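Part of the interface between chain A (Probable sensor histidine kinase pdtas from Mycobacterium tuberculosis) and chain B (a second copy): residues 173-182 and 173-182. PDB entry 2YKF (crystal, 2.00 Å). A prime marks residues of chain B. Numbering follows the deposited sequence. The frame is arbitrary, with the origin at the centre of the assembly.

Chain A 173-182: SRSSPRAGDG
Chain B 173-182: SRSSPRAGDG

Two copies of the same loop meet across an exact two-fold axis, so each contact between non-equivalent atoms has a symmetry mate, and together they bury 395 Å². The CA atoms come closest at Ser175, where CA lies 4.3 Å from CA of Ser175′; by Arg178 the CA atom is 9.6 Å from that of Arg178′, a gap bridged by side chains.

Arg178 covers the most surface. Its backbone is extended (phi/psi -87/155), like that of Ser176 (-66/157) and Pro177 (-57/145), CA-to-CB points toward the partner, and chi1 to chi4 of -48° (m), -63° (m), -174° (t) and 94° carry the guanidinium to Asp181′. There NH1 donates to OD1 of Asp181′ at 2.9 Å and NH2 to OD2 of Asp181′ at 2.7 Å, a two-pronged salt bridge in which a planar cation matches the two oxygens of a carboxylate at its edge. One guanidinium face is covered by CG of Arg178′, 3.6 Å from Arg178 NH2. The two NE atoms of Arg178 and Arg178′ are 4.2 Å apart; each cation has its own carboxylate to offset the like charges.

Asp181 (phi/psi -57/-34; chi1 -62°, m; chi2 -28°) sits in a 3-10 segment, residues 179-181; Asp181 N hydrogen-bonds to Arg178 O at 3.0 Å. Its OD2 also accepts from Arg178 N at 2.8 Å, so one carboxylate fixes the local turn and binds Arg178′.

Ser175 (phi/psi -95/-9, chi1 58°, p), its CA-to-CB bond sideways to the partner, and Arg174 (-69/-27) pack near the axis. Ser175 CA is 3.8 Å from Arg174′ O, and Ser175 CB is 3.8 Å from Arg174′ CB. Arg174 starts toward the partner, but its long chain (chi1 m, then t, t) leads away. A water links the backbones, donating to Arg174 O at 3.0 Å and to Ser175′ O at 2.7 Å.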

# COMPACT_ATOMS: atom_id res chain seq x y z
N SER A 173 8.62 -8.06 4.75
CA SER A 173 8.28 -7.58 6.10
C SER A 173 7.06 -6.66 6.09
O SER A 173 6.59 -6.25 5.02
CB SER A 173 9.50 -6.91 6.80
OG SER A 173 9.51 -5.48 6.70
N ARG A 174 6.55 -6.30 7.27
CA ARG A 174 5.32 -5.49 7.33
C ARG A 174 5.55 -4.08 6.81
O ARG A 174 4.65 -3.43 6.35
CB ARG A 174 4.77 -5.43 8.75
CG ARG A 174 4.09 -6.68 9.16
CD ARG A 174 3.87 -6.67 10.66
NE ARG A 174 3.48 -7.99 11.16
CZ ARG A 174 3.59 -8.35 12.44
NH1 ARG A 174 4.10 -7.50 13.32
NH2 ARG A 174 3.20 -9.56 12.84
N SER A 175 6.80 -3.62 6.94
CA SER A 175 7.17 -2.24 6.64
C SER A 175 7.73 -2.02 5.18
O SER A 175 7.88 -0.87 4.75
CB SER A 175 8.20 -1.76 7.68
OG SER A 175 9.36 -2.62 7.67
N SER A 176 8.00 -3.09 4.40
CA SER A 176 8.68 -2.87 3.12
C SER A 176 7.78 -2.07 2.18
O SER A 176 6.58 -2.11 2.33
CB SER A 176 9.11 -4.16 2.47
OG SER A 176 8.01 -4.97 2.20
N PRO A 177 8.38 -1.40 1.19
CA PRO A 177 7.61 -0.57 0.23
C PRO A 177 6.55 -1.41 -0.48
O PRO A 177 6.79 -2.59 -0.68
CB PRO A 177 8.65 -0.16 -0.81
CG PRO A 177 9.94 -0.52 -0.29
CD PRO A 177 9.80 -1.52 0.83
N ARG A 178 5.40 -0.84 -0.80
CA ARG A 178 4.46 -1.42 -1.71
C ARG A 178 4.89 -0.96 -3.10
O ARG A 178 5.58 0.03 -3.25
CB ARG A 178 3.01 -0.96 -1.41
CG ARG A 178 2.60 -1.07 0.12
CD ARG A 178 2.61 -2.53 0.65
NE ARG A 178 2.08 -2.55 2.04
CZ ARG A 178 0.80 -2.79 2.35
NH1 ARG A 178 -0.11 -3.05 1.40
NH2 ARG A 178 0.41 -2.79 3.64
N ALA A 179 4.54 -1.73 -4.12
CA ALA A 179 4.81 -1.31 -5.51
C ALA A 179 4.45 0.19 -5.78
O ALA A 179 5.25 0.95 -6.33
CB ALA A 179 4.05 -2.28 -6.49
N GLY A 180 3.26 0.62 -5.36
CA GLY A 180 2.89 2.01 -5.60
C GLY A 180 3.78 3.06 -4.97
O GLY A 180 3.84 4.22 -5.46
N ASP A 181 4.44 2.69 -3.86
CA ASP A 181 5.39 3.61 -3.22
C ASP A 181 6.53 4.09 -4.13
O ASP A 181 7.06 5.19 -3.94
CB ASP A 181 5.98 3.00 -1.92
CG ASP A 181 4.89 2.72 -0.86
OD1 ASP A 181 3.83 3.41 -0.82
OD2 ASP A 181 5.07 1.79 -0.04
N GLY A 182 6.99 3.23 -5.04
CA GLY A 182 8.11 3.62 -5.91
C GLY A 182 8.65 2.32 -6.55
O GLY A 182 8.91 1.34 -5.85
N SER B 173 2.76 4.67 11.51
CA SER B 173 4.03 3.92 11.48
C SER B 173 4.28 3.28 10.11
O SER B 173 3.39 3.28 9.24
CB SER B 173 4.09 2.87 12.62
OG SER B 173 3.73 1.54 12.21
N ARG B 174 5.47 2.71 9.91
CA ARG B 174 5.81 2.17 8.58
C ARG B 174 4.99 0.94 8.25
O ARG B 174 4.77 0.63 7.11
CB ARG B 174 7.30 1.83 8.49
CG ARG B 174 8.16 3.03 8.34
CD ARG B 174 9.61 2.66 8.59
NE ARG B 174 10.46 3.84 8.75
CZ ARG B 174 11.65 3.81 9.33
NH1 ARG B 174 12.11 2.67 9.83
NH2 ARG B 174 12.39 4.91 9.43
N SER B 175 4.57 0.23 9.30
CA SER B 175 3.90 -1.05 9.17
C SER B 175 2.32 -0.97 9.18
O SER B 175 1.66 -1.97 8.87
CB SER B 175 4.38 -1.99 10.30
OG SER B 175 4.12 -1.40 11.59
N SER B 176 1.72 0.20 9.48
CA SER B 176 0.26 0.21 9.65
C SER B 176 -0.43 -0.12 8.33
O SER B 176 0.15 0.11 7.29
CB SER B 176 -0.25 1.52 10.20
OG SER B 176 0.07 2.56 9.33
N PRO B 177 -1.67 -0.60 8.40
CA PRO B 177 -2.43 -0.97 7.17
C PRO B 177 -2.54 0.21 6.22
O PRO B 177 -2.58 1.34 6.70
CB PRO B 177 -3.84 -1.27 7.70
CG PRO B 177 -3.76 -1.32 9.12
CD PRO B 177 -2.49 -0.66 9.61
N ARG B 178 -2.52 -0.02 4.91
CA ARG B 178 -2.91 0.96 3.94
C ARG B 178 -4.41 0.82 3.79
O ARG B 178 -4.99 -0.21 4.10
CB ARG B 178 -2.19 0.72 2.58
CG ARG B 178 -0.63 0.48 2.70
CD ARG B 178 0.14 1.71 3.27
NE ARG B 178 1.60 1.46 3.21
CZ ARG B 178 2.39 1.84 2.21
NH1 ARG B 178 1.90 2.51 1.16
NH2 ARG B 178 3.70 1.56 2.24
N ALA B 179 -5.07 1.89 3.37
CA ALA B 179 -6.51 1.82 3.07
C ALA B 179 -6.92 0.55 2.25
O ALA B 179 -7.86 -0.17 2.61
CB ALA B 179 -6.95 3.14 2.34
N GLY B 180 -6.19 0.25 1.18
CA GLY B 180 -6.54 -0.93 0.39
C GLY B 180 -6.49 -2.25 1.11
O GLY B 180 -7.18 -3.22 0.70
N ASP B 181 -5.64 -2.34 2.15
CA ASP B 181 -5.57 -3.56 2.96
C ASP B 181 -6.90 -3.98 3.59
O ASP B 181 -7.13 -5.17 3.84
CB ASP B 181 -4.48 -3.44 4.06
CG ASP B 181 -3.07 -3.26 3.46
OD1 ASP B 181 -2.78 -3.73 2.31
OD2 ASP B 181 -2.21 -2.64 4.13
N GLY B 182 -7.74 -3.00 3.97
CA GLY B 182 -9.01 -3.35 4.62
C GLY B 182 -9.54 -2.05 5.27
O GLY B 182 -8.81 -1.37 5.99
O HOH W 1 1.67 -3.55 6.63
O HOH W 2 3.70 -4.28 13.12
O HOH W 3 6.12 1.23 4.51
O HOH W 4 11.45 -0.23 8.53